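Local coordinates for protein D-aminopeptidase (Bacillus subtilis, PDB 1HI9) that hydrolyses N-terminal residues from peptides containing D-amino acids, using two zinc ions per subunit inside a self-compartmentalizing homodecamer, at residues E10-L15 / L33-E38; H123-D128 / S220-N225; A141-V146 / D253-Y258. All blocks are in the same frame, centred on the assembly; numbering follows the deposited sequence.

Contact 1. Residues E10-L15 / L33-E38; sequences EGISGL and LIMTEE. With ZN (zinc ion), chain G.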
loop_
_atom_site.group_PDB
_atom_site.type_symbol
_atom_site.label_atom_id
_atom_site.label_comp_id
_atom_site.label_asym_id
_atom_site.label_seq_id
_atom_site.Cartn_x
_atom_site.Cartn_y
_atom_site.Cartn_z
ATOM N N GLU A 10 17.757 -23.454 -8.482
ATOM C CA GLU A 10 18.871 -23.005 -7.658
ATOM C C GLU A 10 20.246 -23.379 -8.189
ATOM O O GLU A 10 21.213 -22.641 -8.001
ATOM C CB GLU A 10 18.726 -23.519 -6.227
ATOM C CG GLU A 10 17.575 -22.901 -5.451
ATOM C CD GLU A 10 16.234 -23.541 -5.766
ATOM O OE1 GLU A 10 16.195 -24.451 -6.617
ATOM O OE2 GLU A 10 15.220 -23.136 -5.156
ATOM N N GLY A 11 20.328 -24.522 -8.852
ATOM C CA GLY A 11 21.593 -24.966 -9.389
ATOM C C GLY A 11 21.876 -24.490 -10.799
ATOM O O GLY A 11 22.932 -24.784 -11.345
ATOM N N ILE A 12 20.947 -23.758 -11.408
ATOM C CA ILE A 12 21.166 -23.263 -12.758
ATOM C C ILE A 12 22.395 -22.371 -12.758
ATOM O O ILE A 12 22.710 -21.703 -11.760
ATOM C CB ILE A 12 19.961 -22.467 -13.271
ATOM C CG1 ILE A 12 18.773 -23.404 -13.446
ATOM C CG2 ILE A 12 20.296 -21.794 -14.584
ATOM C CD1 ILE A 12 19.023 -24.550 -14.397
ATOM N N SER A 13 23.089 -22.354 -13.885
ATOM C CA SER A 13 24.310 -21.572 -13.975
ATOM C C SER A 13 24.078 -20.071 -13.928
ATOM O O SER A 13 23.047 -19.585 -14.376
ATOM C CB SER A 13 25.068 -21.947 -15.241
ATOM O OG SER A 13 24.246 -21.778 -16.366
ATOM N N GLY A 14 25.040 -19.354 -13.357
ATOM C CA GLY A 14 24.946 -17.911 -13.262
ATOM C C GLY A 14 24.076 -17.363 -12.142
ATOM O O GLY A 14 24.218 -16.199 -11.770
ATOM N N LEU A 15 23.182 -18.179 -11.593
ATOM C CA LEU A 15 22.293 -17.715 -10.528
ATOM C C LEU A 15 22.940 -17.799 -9.130
ATOM O O LEU A 15 23.218 -18.878 -8.626
ATOM C CB LEU A 15 20.984 -18.520 -10.564
ATOM C CG LEU A 15 20.411 -18.795 -11.963
ATOM C CD1 LEU A 15 19.005 -19.381 -11.840
ATOM C CD2 LEU A 15 20.384 -17.511 -12.787
ATOM N N LEU A 33 14.807 -17.365 -18.005
ATOM C CA LEU A 33 15.280 -17.317 -19.374
ATOM C C LEU A 33 16.539 -18.178 -19.429
ATOM O O LEU A 33 16.679 -19.061 -20.278
ATOM C CB LEU A 33 15.609 -15.880 -19.773
ATOM C CG LEU A 33 15.426 -15.529 -21.258
ATOM C CD1 LEU A 33 15.969 -14.132 -21.501
ATOM C CD2 LEU A 33 16.139 -16.529 -22.150
ATOM N N ILE A 34 17.455 -17.923 -18.504
ATOM C CA ILE A 34 18.697 -18.686 -18.439
ATOM C C ILE A 34 18.390 -20.169 -18.194
ATOM O O ILE A 34 19.002 -21.050 -18.799
ATOM C CB ILE A 34 19.600 -18.128 -17.320
ATOM C CG1 ILE A 34 19.961 -16.680 -17.657
ATOM C CG2 ILE A 34 20.856 -18.992 -17.157
ATOM C CD1 ILE A 34 20.571 -15.899 -16.511
ATOM N N MET A 35 17.427 -20.431 -17.313
ATOM C CA MET A 35 17.017 -21.794 -16.986
ATOM C C MET A 35 16.516 -22.548 -18.215
ATOM O O MET A 35 16.875 -23.699 -18.439
ATOM C CB MET A 35 15.908 -21.771 -15.935
ATOM C CG MET A 35 15.340 -23.144 -15.595
ATOM S SD MET A 35 13.939 -23.022 -14.485
ATOM C CE MET A 35 13.735 -24.687 -13.946
ATOM N N THR A 36 15.661 -21.895 -18.996
ATOM C CA THR A 36 15.120 -22.513 -20.192
ATOM C C THR A 36 16.242 -22.808 -21.182
ATOM O O THR A 36 16.305 -23.892 -21.760
ATOM C CB THR A 36 14.071 -21.607 -20.847
ATOM O OG1 THR A 36 12.988 -21.414 -19.932
ATOM C CG2 THR A 36 13.535 -22.238 -22.131
ATOM N N GLU A 37 17.146 -21.854 -21.359
ATOM C CA GLU A 37 18.246 -22.058 -22.283
ATOM C C GLU A 37 19.194 -23.147 -21.814
ATOM O O GLU A 37 19.701 -23.914 -22.633
ATOM C CB GLU A 37 18.980 -20.743 -22.511
ATOM C CG GLU A 37 18.095 -19.746 -23.238
ATOM C CD GLU A 37 18.795 -18.454 -23.556
ATOM O OE1 GLU A 37 19.350 -17.829 -22.621
ATOM O OE2 GLU A 37 18.784 -18.064 -24.742
ATOM N N GLU A 38 19.418 -23.224 -20.504
ATOM C CA GLU A 38 20.293 -24.245 -19.943
ATOM C C GLU A 38 19.737 -25.621 -20.282
ATOM O O GLU A 38 20.474 -26.510 -20.689
ATOM C CB GLU A 38 20.402 -24.095 -18.420
ATOM C CG GLU A 38 21.222 -25.202 -17.757
ATOM C CD GLU A 38 22.129 -24.681 -16.641
ATOM O OE1 GLU A 38 22.845 -23.685 -16.860
ATOM O OE2 GLU A 38 22.143 -25.275 -15.545
HETATM ZN ZN ZN G . 14.090 -25.339 -6.436
HETATM O O HOH W 1 22.609 -26.916 -13.732
HETATM O O HOH W 2 13.616 -26.992 -4.555
#
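The side chain of E38 leaves its helix with CG anti to the backbone N (chi1 176°) and then bends at chi2, while I12 sets CG1 beside its own backbone N (chi1 -67°). These two side chains slide past each other in opposite directions. The E38 carboxylate meets the backbone of the loop: S13 N donates to E38 OE1 over 3.3 Å, on the syn side but 29° out of the carboxylate plane, and more weakly to OE2. S13 OG also lies close to OE1, but it is crowded by another atom of the model, so that short approach is doubtful. A water donates to both E38 OE2 and G11 O, and R190 forms a salt bridge with OE1, which probably favours the charged state of the buried acid. A glutamate suits the place because its reach carries acceptors from the helix to the backbone N-H of S13 in the loop.

I12 carries the apolar part. Its CG2 meets I34 CG2 at 3.8 Å, and the I12 and M35 side chains cross at about a right angle, I12 CG1 4.1 Å from M35 CG. The methyl I12 CD1 lies close against the carboxylate, 3.4 Å from E38 OE2. L15 CD2 adds a contact with I34 CD1. Residues I12 to L15 form a type II turn, where glycine readily takes the positive phi of G14.

The loop carries E10 into the two-zinc site: E10 OE1 binds one ion at 2.3 Å with D8 and H60, and D8 ligates both ions. The loop follows strand 2-7 and leans on helix 28-48. K174 NZ of strand 169-176 hydrogen-bonds to the carbonyl oxygens of E10, I12 and L15, G11 is bonded by its backbone to G102 of strand 97-103, and helix 187-203 covers S13 and E38 through R190 and L194.

Contact 2. Residues H123-D128 / S220-N225; sequences HFYIND and SIEFAN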
loop_
_atom_site.group_PDB
_atom_site.type_symbol
_atom_site.label_atom_id
_atom_site.label_comp_id
_atom_site.label_asym_id
_atom_site.label_seq_id
_atom_site.Cartn_x
_atom_site.Cartn_y
_atom_site.Cartn_z
ATOM N N HIS A 123 16.870 -32.482 7.317
ATOM C CA HIS A 123 17.332 -33.720 6.696
ATOM C C HIS A 123 16.182 -34.641 6.295
ATOM O O HIS A 123 15.130 -34.672 6.935
ATOM C CB HIS A 123 18.241 -34.523 7.646
ATOM C CG HIS A 123 19.553 -33.869 7.949
ATOM N ND1 HIS A 123 19.859 -33.356 9.189
ATOM C CD2 HIS A 123 20.632 -33.632 7.166
ATOM C CE1 HIS A 123 21.069 -32.824 9.161
ATOM N NE2 HIS A 123 21.560 -32.979 7.943
ATOM N N PHE A 124 16.408 -35.391 5.226
ATOM C CA PHE A 124 15.477 -36.391 4.735
ATOM C C PHE A 124 16.224 -37.708 4.954
ATOM O O PHE A 124 17.447 -37.766 4.787
ATOM C CB PHE A 124 15.224 -36.222 3.235
ATOM C CG PHE A 124 14.126 -35.251 2.896
ATOM C CD1 PHE A 124 14.075 -34.653 1.632
ATOM C CD2 PHE A 124 13.128 -34.955 3.815
ATOM C CE1 PHE A 124 13.052 -33.770 1.296
ATOM C CE2 PHE A 124 12.106 -34.079 3.490
ATOM C CZ PHE A 124 12.064 -33.485 2.227
ATOM N N TYR A 125 15.508 -38.762 5.326
ATOM C CA TYR A 125 16.133 -40.062 5.537
ATOM C C TYR A 125 15.303 -41.186 4.923
ATOM O O TYR A 125 14.078 -41.260 5.086
ATOM C CB TYR A 125 16.302 -40.373 7.035
ATOM C CG TYR A 125 17.278 -39.511 7.803
ATOM C CD1 TYR A 125 16.834 -38.441 8.581
ATOM C CD2 TYR A 125 18.649 -39.771 7.758
ATOM C CE1 TYR A 125 17.727 -37.652 9.296
ATOM C CE2 TYR A 125 19.554 -38.989 8.466
ATOM C CZ TYR A 125 19.083 -37.929 9.236
ATOM O OH TYR A 125 19.951 -37.143 9.963
ATOM N N ILE A 126 15.991 -42.061 4.210
ATOM C CA ILE A 126 15.367 -43.227 3.621
ATOM C C ILE A 126 16.143 -44.381 4.241
ATOM O O ILE A 126 17.250 -44.696 3.801
ATOM C CB ILE A 126 15.507 -43.247 2.090
ATOM C CG1 ILE A 126 14.649 -42.146 1.479
ATOM C CG2 ILE A 126 15.035 -44.596 1.543
ATOM C CD1 ILE A 126 13.155 -42.310 1.773
ATOM N N ASN A 127 15.563 -44.976 5.284
ATOM C CA ASN A 127 16.201 -46.070 6.016
ATOM C C ASN A 127 17.551 -45.603 6.589
ATOM O O ASN A 127 18.600 -46.203 6.341
ATOM C CB ASN A 127 16.400 -47.286 5.100
ATOM C CG ASN A 127 15.213 -48.233 5.115
ATOM O OD1 ASN A 127 14.057 -47.806 5.107
ATOM N ND2 ASN A 127 15.494 -49.530 5.119
ATOM N N ASP A 128 17.515 -44.508 7.333
ATOM C CA ASP A 128 18.717 -43.965 7.962
ATOM C C ASP A 128 19.771 -43.359 7.040
ATOM O O ASP A 128 20.805 -42.886 7.510
ATOM C CB ASP A 128 19.376 -45.032 8.845
ATOM C CG ASP A 128 18.481 -45.461 10.004
ATOM O OD1 ASP A 128 17.916 -44.563 10.676
ATOM O OD2 ASP A 128 18.351 -46.683 10.242
ATOM N N SER A 220 12.132 -40.575 7.139
ATOM C CA SER A 220 12.379 -39.788 8.335
ATOM C C SER A 220 12.648 -38.362 7.877
ATOM O O SER A 220 13.408 -38.131 6.933
ATOM C CB SER A 220 13.587 -40.321 9.119
ATOM O OG SER A 220 13.245 -41.471 9.868
ATOM N N ILE A 221 12.002 -37.411 8.534
ATOM C CA ILE A 221 12.191 -36.017 8.200
ATOM C C ILE A 221 12.507 -35.257 9.466
ATOM O O ILE A 221 11.730 -35.269 10.415
ATOM C CB ILE A 221 10.924 -35.390 7.581
ATOM C CG1 ILE A 221 10.456 -36.224 6.393
ATOM C CG2 ILE A 221 11.218 -33.949 7.154
ATOM C CD1 ILE A 221 9.189 -35.742 5.778
ATOM N N GLU A 222 13.666 -34.618 9.490
ATOM C CA GLU A 222 14.045 -33.824 10.642
ATOM C C GLU A 222 13.738 -32.377 10.268
ATOM O O GLU A 222 14.277 -31.858 9.288
ATOM C CB GLU A 222 15.530 -33.977 10.930
ATOM C CG GLU A 222 15.963 -33.291 12.209
ATOM C CD GLU A 222 17.459 -33.405 12.453
ATOM O OE1 GLU A 222 17.985 -34.538 12.465
ATOM O OE2 GLU A 222 18.104 -32.357 12.631
ATOM N N PHE A 223 12.867 -31.733 11.039
ATOM C CA PHE A 223 12.492 -30.347 10.778
ATOM C C PHE A 223 13.312 -29.373 11.618
ATOM O O PHE A 223 13.939 -29.757 12.608
ATOM C CB PHE A 223 10.996 -30.151 11.055
ATOM C CG PHE A 223 10.108 -30.968 10.159
ATOM C CD1 PHE A 223 9.631 -32.209 10.573
ATOM C CD2 PHE A 223 9.772 -30.508 8.884
ATOM C CE1 PHE A 223 8.831 -32.988 9.730
ATOM C CE2 PHE A 223 8.972 -31.277 8.023
ATOM C CZ PHE A 223 8.498 -32.524 8.446
ATOM N N ALA A 224 13.304 -28.105 11.219
ATOM C CA ALA A 224 14.061 -27.081 11.928
ATOM C C ALA A 224 13.567 -26.848 13.355
ATOM O O ALA A 224 14.383 -26.693 14.267
ATOM C CB ALA A 224 14.030 -25.777 11.144
ATOM N N ASN A 225 12.244 -26.819 13.547
ATOM C CA ASN A 225 11.674 -26.604 14.884
ATOM C C ASN A 225 10.598 -27.635 15.215
ATOM O O ASN A 225 10.133 -28.368 14.346
ATOM C CB ASN A 225 11.109 -25.175 15.033
ATOM C CG ASN A 225 9.946 -24.895 14.098
ATOM O OD1 ASN A 225 10.049 -24.080 13.168
ATOM N ND2 ASN A 225 8.830 -25.568 14.337
#
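The side chains of Y125 and S220 come closest at their CB atoms, 3.4 Å apart, the compact end of this strand pair. Here Y125 N gives its hydrogen to S220 O over 2.7 Å, somewhat bent at 135°, and S220 N returns a bond to Y125 O. Serine suits the spot: it has little beyond CB, and the tyrosine can pack directly against that CB. On the other face of the sheet F124 and I221 lie side by side, pointing the same way: ring atom F124 CE2 meets I221 CG2 at 3.8 Å, edge on. Helix 254-268 covers both residues through M261, T265 and M264, so bulky apolar groups are in keeping there.

Strands 121-126 and 218-223 are antiparallel neighbours in the five-stranded sheet of the subunit. H123 with E222 and Y125 with S220 are hydrogen-bonded pairs between these two strands, F124 with I221 the non-hydrogen-bonded pair between them.

H123, Y125 and E222 are all partly exposed, and toward H123 and E222 the packing is looser. E222 N reaches H123 O at 2.9 Å, but the returning bond from H123 N is weak. The two side chains run side by side with imidazole and carboxylate planes 75° apart, and H123 ND1, buried without a partner, stays 4.0 Å from both E222 OE1 and E222 OE2. E222 OE2 makes a salt bridge with R122 of the same chain.

Contact 3. Residues A141-V146 / D253-Y258; sequences AGYYDV and DMLEAY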
loop_
_atom_site.group_PDB
_atom_site.type_symbol
_atom_site.label_atom_id
_atom_site.label_comp_id
_atom_site.label_asym_id
_atom_site.label_seq_id
_atom_site.Cartn_x
_atom_site.Cartn_y
_atom_site.Cartn_z
ATOM N N ALA A 141 13.455 -42.877 -9.053
ATOM C CA ALA A 141 13.895 -43.313 -10.363
ATOM C C ALA A 141 14.258 -44.795 -10.250
ATOM O O ALA A 141 13.973 -45.590 -11.150
ATOM C CB ALA A 141 15.110 -42.506 -10.807
ATOM N N GLY A 142 14.880 -45.157 -9.128
ATOM C CA GLY A 142 15.277 -46.532 -8.896
ATOM C C GLY A 142 14.095 -47.479 -8.852
ATOM O O GLY A 142 14.172 -48.607 -9.336
ATOM N N TYR A 143 12.995 -47.018 -8.268
ATOM C CA TYR A 143 11.786 -47.819 -8.172
ATOM C C TYR A 143 11.359 -48.293 -9.553
ATOM O O TYR A 143 10.804 -49.375 -9.694
ATOM C CB TYR A 143 10.655 -47.000 -7.561
ATOM C CG TYR A 143 9.367 -47.771 -7.415
ATOM C CD1 TYR A 143 9.153 -48.605 -6.323
ATOM C CD2 TYR A 143 8.372 -47.689 -8.399
ATOM C CE1 TYR A 143 7.974 -49.348 -6.208
ATOM C CE2 TYR A 143 7.190 -48.427 -8.299
ATOM C CZ TYR A 143 6.998 -49.256 -7.194
ATOM O OH TYR A 143 5.828 -49.981 -7.073
ATOM N N TYR A 144 11.607 -47.472 -10.570
ATOM C CA TYR A 144 11.240 -47.823 -11.935
ATOM C C TYR A 144 12.420 -48.407 -12.694
ATOM O O TYR A 144 12.354 -48.578 -13.907
ATOM C CB TYR A 144 10.711 -46.598 -12.687
ATOM C CG TYR A 144 9.391 -46.067 -12.157
ATOM C CD1 TYR A 144 9.349 -44.962 -11.295
ATOM C CD2 TYR A 144 8.181 -46.668 -12.518
ATOM C CE1 TYR A 144 8.139 -44.469 -10.810
ATOM C CE2 TYR A 144 6.966 -46.182 -12.037
ATOM C CZ TYR A 144 6.954 -45.082 -11.186
ATOM O OH TYR A 144 5.756 -44.604 -10.720
ATOM N N ASP A 145 13.492 -48.716 -11.971
ATOM C CA ASP A 145 14.696 -49.275 -12.572
ATOM C C ASP A 145 15.314 -48.353 -13.599
ATOM O O ASP A 145 15.893 -48.805 -14.586
ATOM C CB ASP A 145 14.402 -50.629 -13.212
ATOM C CG ASP A 145 14.450 -51.747 -12.211
ATOM O OD1 ASP A 145 15.561 -52.018 -11.696
ATOM O OD2 ASP A 145 13.383 -52.344 -11.929
ATOM N N VAL A 146 15.182 -47.055 -13.363
ATOM C CA VAL A 146 15.750 -46.077 -14.266
ATOM C C VAL A 146 16.942 -45.457 -13.575
ATOM O O VAL A 146 16.852 -45.007 -12.439
ATOM C CB VAL A 146 14.742 -44.985 -14.625
ATOM C CG1 VAL A 146 15.405 -43.956 -15.512
ATOM C CG2 VAL A 146 13.542 -45.605 -15.323
ATOM N N ASP A 253 6.041 -48.627 -0.017
ATOM C CA ASP A 253 7.028 -48.593 -1.088
ATOM C C ASP A 253 7.578 -47.179 -1.253
ATOM O O ASP A 253 7.112 -46.241 -0.603
ATOM C CB ASP A 253 6.412 -49.049 -2.402
ATOM C CG ASP A 253 5.053 -48.442 -2.637
ATOM O OD1 ASP A 253 4.056 -48.987 -2.123
ATOM O OD2 ASP A 253 4.976 -47.405 -3.316
ATOM N N MET A 254 8.569 -47.024 -2.127
ATOM C CA MET A 254 9.179 -45.716 -2.342
ATOM C C MET A 254 8.162 -44.680 -2.826
ATOM O O MET A 254 8.237 -43.512 -2.456
ATOM C CB MET A 254 10.328 -45.832 -3.347
ATOM C CG MET A 254 11.232 -44.603 -3.421
ATOM S SD MET A 254 11.949 -44.150 -1.826
ATOM C CE MET A 254 11.780 -42.334 -1.915
ATOM N N LEU A 255 7.210 -45.111 -3.648
ATOM C CA LEU A 255 6.211 -44.191 -4.151
ATOM C C LEU A 255 5.351 -43.600 -3.029
ATOM O O LEU A 255 5.049 -42.404 -3.040
ATOM C CB LEU A 255 5.324 -44.870 -5.192
ATOM C CG LEU A 255 6.038 -45.423 -6.428
ATOM C CD1 LEU A 255 5.003 -45.712 -7.498
ATOM C CD2 LEU A 255 7.066 -44.430 -6.971
ATOM N N GLU A 256 4.957 -44.426 -2.064
ATOM C CA GLU A 256 4.150 -43.934 -0.958
ATOM C C GLU A 256 5.019 -43.049 -0.065
ATOM O O GLU A 256 4.553 -42.054 0.509
ATOM C CB GLU A 256 3.581 -45.092 -0.129
ATOM C CG GLU A 256 2.351 -44.700 0.672
ATOM C CD GLU A 256 1.989 -45.701 1.761
ATOM O OE1 GLU A 256 0.793 -45.758 2.143
ATOM O OE2 GLU A 256 2.895 -46.420 2.247
ATOM N N ALA A 257 6.292 -43.408 0.037
ATOM C CA ALA A 257 7.228 -42.651 0.858
ATOM C C ALA A 257 7.402 -41.255 0.272
ATOM O O ALA A 257 7.494 -40.276 1.011
ATOM C CB ALA A 257 8.581 -43.366 0.914
ATOM N N TYR A 258 7.425 -41.171 -1.054
ATOM C CA TYR A 258 7.600 -39.888 -1.710
ATOM C C TYR A 258 6.408 -38.990 -1.436
ATOM O O TYR A 258 6.560 -37.836 -1.028
ATOM C CB TYR A 258 7.781 -40.069 -3.222
ATOM C CG TYR A 258 8.312 -38.827 -3.905
ATOM C CD1 TYR A 258 9.659 -38.491 -3.834
ATOM C CD2 TYR A 258 7.459 -37.968 -4.583
ATOM C CE1 TYR A 258 10.148 -37.324 -4.422
ATOM C CE2 TYR A 258 7.933 -36.801 -5.174
ATOM C CZ TYR A 258 9.279 -36.486 -5.089
ATOM O OH TYR A 258 9.748 -35.332 -5.668
#
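L255 lies against Y143 and Y144 where two helices meet by their ends: helix 133-143 closes in a Schellman motif, with D145 at positive phi as its C-prime residue, and helix 254-268 opens with D253 as N-cap. From its CB, which heads toward the tyrosines, the L255 side chain places CG beside the backbone N and anti to the carbonyl carbon (chi1 -59°). CG then sits over one face of the Y143 ring, 3.9 Å from its centroid and 17° off the normal, a CH-pi contact offset toward the rim. Of the two methyls, CD1 touches Y143 CE2 at 3.6 Å and the hydroxyl oxygen of Y144, OH, at 3.5 Å; CD2 rests near Y143 CD2 and, at 4.0 Å, near Y144 CE1. A branched leucine suits this position because each methyl can touch both tyrosines, and V140 of helix 133-143 is a further neighbour.

Y143, exposed to solvent on the whole, is a broad aromatic that can lie against several residues of the other helix start: beyond L255 its CD1 approaches M254 CB at 4.2 Å, and its CE1 lies near D253 CB. Y143 CD2 in turn stands over the centre of the Y144 ring, 3.9 Å above its plane. Aspartate is apt at the cap, since its short carboxylate folds back on the first turn: D253 OD2 accepts from E256 N at 3.2 Å, the donor standing well above the carboxylate plane.

Overall arrangement
Contact 1 comes first along the chain and closes before the others open; the segments of contacts 2 and 3 then alternate. Contact 1 lies across the chain's centre from both, its centre 29 Å from that of contact 2 and 28 Å from that of contact 3. It belongs with the mixed seven-stranded sheet, whose strand 2-7 leads to its loop, whereas contact 2 lies in the antiparallel sheet. Contacts 2 and 3, 18 Å apart between centres, touch where I126 CD1 packs on M254 CE. Helices 133-143 and 254-268, which form contact 3, both pack against F124 on one face of the antiparallel sheet. E133, beginning the first helix, and E10 of contact 1 meet at the two-zinc site.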